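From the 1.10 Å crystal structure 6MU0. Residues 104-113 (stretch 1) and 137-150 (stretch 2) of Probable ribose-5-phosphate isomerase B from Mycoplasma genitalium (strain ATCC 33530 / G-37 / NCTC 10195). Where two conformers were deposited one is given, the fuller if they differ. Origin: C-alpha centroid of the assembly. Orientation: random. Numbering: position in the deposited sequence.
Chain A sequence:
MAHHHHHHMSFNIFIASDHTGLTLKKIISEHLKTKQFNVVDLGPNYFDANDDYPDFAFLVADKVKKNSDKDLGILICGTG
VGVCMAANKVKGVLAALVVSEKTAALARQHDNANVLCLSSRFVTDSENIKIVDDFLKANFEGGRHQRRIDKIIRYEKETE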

# COMPACT_ATOMS: atom_id res chain seq x y z
N ALA A 104 -5.20 -9.31 6.28
CA ALA A 104 -4.97 -7.87 6.19
C ALA A 104 -4.30 -7.31 7.44
O ALA A 104 -3.31 -6.57 7.34
CB ALA A 104 -6.27 -7.12 5.89
N ALA A 105 -4.83 -7.63 8.62
CA ALA A 105 -4.23 -7.12 9.85
C ALA A 105 -2.81 -7.63 10.02
O ALA A 105 -1.93 -6.90 10.49
CB ALA A 105 -5.09 -7.51 11.05
N LEU A 106 -2.55 -8.89 9.64
CA LEU A 106 -1.23 -9.48 9.83
C LEU A 106 -0.16 -8.73 9.05
O LEU A 106 1.00 -8.68 9.49
CB LEU A 106 -1.23 -10.95 9.41
CG LEU A 106 -1.83 -11.91 10.43
CD1 LEU A 106 -2.10 -13.25 9.79
CD2 LEU A 106 -0.90 -12.06 11.64
N ALA A 107 -0.52 -8.15 7.90
CA ALA A 107 0.46 -7.40 7.12
C ALA A 107 1.03 -6.24 7.92
O ALA A 107 2.19 -5.86 7.73
CB ALA A 107 -0.18 -6.89 5.83
N ARG A 108 0.22 -5.65 8.80
CA ARG A 108 0.68 -4.62 9.72
C ARG A 108 1.29 -5.23 10.98
O ARG A 108 2.39 -4.86 11.39
CB ARG A 108 -0.52 -3.74 10.09
CG ARG A 108 -0.18 -2.33 10.49
CD ARG A 108 -0.10 -1.41 9.28
NE ARG A 108 0.32 -0.07 9.67
CZ ARG A 108 -0.49 0.88 10.10
NH1 ARG A 108 -0.01 2.07 10.44
NH2 ARG A 108 -1.80 0.66 10.19
N GLN A 109 0.57 -6.18 11.59
CA GLN A 109 0.94 -6.71 12.90
C GLN A 109 2.31 -7.38 12.88
O GLN A 109 3.13 -7.18 13.79
CB GLN A 109 -0.12 -7.71 13.36
CG GLN A 109 -1.45 -7.08 13.71
CD GLN A 109 -2.58 -8.09 13.80
OE1 GLN A 109 -2.48 -9.19 13.25
NE2 GLN A 109 -3.67 -7.72 14.47
N HIS A 110 2.56 -8.22 11.87
CA HIS A 110 3.82 -8.95 11.76
C HIS A 110 4.81 -8.27 10.83
O HIS A 110 6.00 -8.21 11.15
CB HIS A 110 3.58 -10.37 11.24
CG HIS A 110 2.95 -11.28 12.23
ND1 HIS A 110 2.97 -12.65 12.09
CD2 HIS A 110 2.29 -11.03 13.39
CE1 HIS A 110 2.34 -13.20 13.11
NE2 HIS A 110 1.93 -12.24 13.92
N ASP A 111 4.36 -7.77 9.68
CA ASP A 111 5.29 -7.33 8.65
C ASP A 111 5.55 -5.83 8.66
O ASP A 111 6.38 -5.37 7.88
CB ASP A 111 4.79 -7.73 7.26
CG ASP A 111 4.45 -9.19 7.16
OD1 ASP A 111 5.38 -10.01 7.12
OD2 ASP A 111 3.25 -9.51 7.11
N ASN A 112 4.85 -5.07 9.50
CA ASN A 112 5.00 -3.62 9.59
C ASN A 112 4.92 -2.94 8.22
O ASN A 112 5.61 -1.97 7.94
CB ASN A 112 6.29 -3.21 10.30
CG ASN A 112 6.24 -1.80 10.81
OD1 ASN A 112 5.16 -1.26 11.05
ND2 ASN A 112 7.40 -1.17 10.97
N ALA A 113 4.05 -3.46 7.35
CA ALA A 113 4.02 -2.94 5.99
C ALA A 113 3.65 -1.46 6.00
O ALA A 113 2.77 -1.03 6.75
CB ALA A 113 2.99 -3.71 5.17
N LYS A 137 -6.46 -0.15 10.75
CA LYS A 137 -6.80 -0.28 12.17
C LYS A 137 -5.76 -1.08 12.94
O LYS A 137 -5.59 -0.86 14.15
CB LYS A 137 -8.17 -0.96 12.29
CG LYS A 137 -8.72 -1.03 13.71
CD LYS A 137 -10.10 -1.68 13.71
CE LYS A 137 -10.68 -1.74 15.12
NZ LYS A 137 -12.04 -2.36 15.13
N ALA A 138 -5.07 -2.00 12.28
CA ALA A 138 -4.11 -2.86 12.96
C ALA A 138 -2.86 -2.07 13.34
O ALA A 138 -2.57 -1.00 12.79
CB ALA A 138 -3.72 -4.02 12.04
N ASN A 139 -2.12 -2.60 14.32
CA ASN A 139 -0.88 -2.02 14.79
C ASN A 139 0.23 -3.06 14.72
O ASN A 139 0.01 -4.24 14.98
CB ASN A 139 -1.02 -1.52 16.23
CG ASN A 139 -2.07 -0.44 16.37
OD1 ASN A 139 -2.04 0.56 15.66
ND2 ASN A 139 -3.00 -0.64 17.29
N PHE A 140 1.44 -2.60 14.39
CA PHE A 140 2.61 -3.46 14.42
C PHE A 140 2.83 -3.99 15.83
O PHE A 140 2.74 -3.24 16.81
CB PHE A 140 3.83 -2.64 13.96
CG PHE A 140 5.11 -3.43 13.88
CD1 PHE A 140 5.15 -4.66 13.24
CD2 PHE A 140 6.28 -2.91 14.42
CE1 PHE A 140 6.34 -5.37 13.16
CE2 PHE A 140 7.47 -3.62 14.34
CZ PHE A 140 7.50 -4.85 13.71
N GLU A 141 3.08 -5.29 15.94
CA GLU A 141 3.21 -5.96 17.24
C GLU A 141 4.64 -5.99 17.78
O GLU A 141 4.84 -6.41 18.92
CB GLU A 141 2.56 -7.35 17.20
CG GLU A 141 1.03 -7.28 17.07
CD GLU A 141 0.33 -8.62 16.90
OE1 GLU A 141 1.01 -9.66 16.78
OE2 GLU A 141 -0.92 -8.63 16.87
N GLY A 142 5.63 -5.55 17.00
CA GLY A 142 6.99 -5.43 17.49
C GLY A 142 7.58 -6.76 17.92
O GLY A 142 7.25 -7.83 17.40
N GLY A 143 8.48 -6.70 18.90
CA GLY A 143 9.05 -7.92 19.44
C GLY A 143 9.85 -8.68 18.40
O GLY A 143 10.68 -8.11 17.68
N ARG A 144 9.57 -9.98 18.29
CA ARG A 144 10.25 -10.81 17.30
C ARG A 144 10.07 -10.25 15.89
O ARG A 144 10.95 -10.41 15.03
CB ARG A 144 9.76 -12.25 17.38
CG ARG A 144 8.29 -12.44 16.99
CD ARG A 144 7.78 -13.78 17.49
NE ARG A 144 6.43 -14.12 17.02
CZ ARG A 144 5.31 -13.73 17.62
NH1 ARG A 144 5.35 -12.98 18.72
NH2 ARG A 144 4.14 -14.11 17.11
N HIS A 145 8.93 -9.60 15.64
CA HIS A 145 8.69 -9.06 14.31
C HIS A 145 9.61 -7.89 14.01
O HIS A 145 10.01 -7.69 12.86
CB HIS A 145 7.23 -8.66 14.18
CG HIS A 145 6.30 -9.73 14.65
ND1 HIS A 145 6.19 -10.94 14.02
CD2 HIS A 145 5.47 -9.77 15.72
CE1 HIS A 145 5.31 -11.69 14.67
NE2 HIS A 145 4.86 -11.00 15.70
N GLN A 146 9.96 -7.10 15.04
CA GLN A 146 10.93 -6.03 14.84
C GLN A 146 12.30 -6.59 14.47
O GLN A 146 12.98 -6.04 13.60
CB GLN A 146 11.02 -5.16 16.09
CG GLN A 146 11.93 -3.95 15.93
CD GLN A 146 11.32 -2.90 15.02
OE1 GLN A 146 10.27 -2.34 15.33
NE2 GLN A 146 11.98 -2.63 13.90
N ARG A 147 12.72 -7.67 15.13
CA ARG A 147 13.99 -8.29 14.80
C ARG A 147 14.03 -8.72 13.34
O ARG A 147 15.05 -8.55 12.65
CB ARG A 147 14.20 -9.50 15.71
CG ARG A 147 15.50 -10.21 15.48
CD ARG A 147 15.64 -11.39 16.42
NE ARG A 147 14.74 -12.50 16.09
CZ ARG A 147 13.82 -13.00 16.90
NH1 ARG A 147 13.64 -12.52 18.12
NH2 ARG A 147 13.07 -14.02 16.49
N ARG A 148 12.92 -9.25 12.84
CA ARG A 148 12.87 -9.71 11.46
C ARG A 148 12.88 -8.55 10.47
O ARG A 148 13.65 -8.55 9.51
CB ARG A 148 11.66 -10.62 11.27
CG ARG A 148 11.83 -11.93 12.03
CD ARG A 148 10.53 -12.65 12.31
NE ARG A 148 10.79 -13.78 13.19
CZ ARG A 148 9.85 -14.47 13.83
NH1 ARG A 148 8.57 -14.14 13.68
NH2 ARG A 148 10.20 -15.47 14.62
N ILE A 149 12.04 -7.54 10.70
CA ILE A 149 12.03 -6.36 9.82
C ILE A 149 13.40 -5.70 9.81
O ILE A 149 13.88 -5.24 8.76
CB ILE A 149 10.92 -5.39 10.27
CG1 ILE A 149 9.54 -6.02 10.06
CG2 ILE A 149 11.03 -4.06 9.53
CD1 ILE A 149 9.35 -6.60 8.68
N ASP A 150 14.06 -5.64 10.97
CA ASP A 150 15.39 -5.05 11.04
C ASP A 150 16.36 -5.75 10.10
O ASP A 150 17.25 -5.12 9.53
CB ASP A 150 15.94 -5.11 12.47
CG ASP A 150 15.29 -4.09 13.39
OD1 ASP A 150 14.55 -3.22 12.90
OD2 ASP A 150 15.53 -4.17 14.62
O HOH W 1 -3.54 -4.93 15.64

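The C-terminal part of one helix, from Ala 104, meets an extended loop that leads through Gly 142 and Gly 143 into a second helix, beginning at Arg 144. The backbones come closest at Gln 109 and Phe 140, whose CA atoms lie 4.0 Å apart. Here the single direct hydrogen bond between the stretches forms, from Glu 141 N to Gln 109 O (2.9 Å, 165°). Two CA-H...O contacts, both just before it along the loop, accompany it: Phe 140 CA to Arg 108 O at 3.3 Å and Gln 109 CA to Asn 139 O at 3.4 Å, so the loop lies flush against the helix backbone.

Small side chains permit close approach earlier in the loop: Ala 105 CB and Ala 138 CB are 3.9 Å apart. Arg 108 (chi1 t, chi2 p) has its CB 3.8 Å from Ala 138 CB, and its guanidinium NH2 reaches within 3.2 Å of Ala 138 O, although the angle is too poor for a hydrogen bond. Gln 109, with chi1 m and chi2 t, extends its amide so that NE2 donates to a water at 3.0 Å; Asn 139 N donates to the same water, also at 3.0 Å, adding a bridge to the direct bond.

Phe 140 adopts chi1 t, and its ring carries Asn 112 CB over one face, 3.6 Å from the centroid, in a CH-pi contact. Asn 112 has positive phi and follows the helical residues; its CB points toward the loop. The carbonyls Arg 108 O and His 110 O lie near the ring edge, where the polarised C-H groups suit them.

Both histidines take chi1 m. Although the CA-to-CB bond of His 110 points away, its ring end returns to form an offset stack with His 145 (centroids 4.0 Å, planes 20°). Beyond it, Ile 149 (m, m) brings CD1 within 3.3 Å of Asp 111 O.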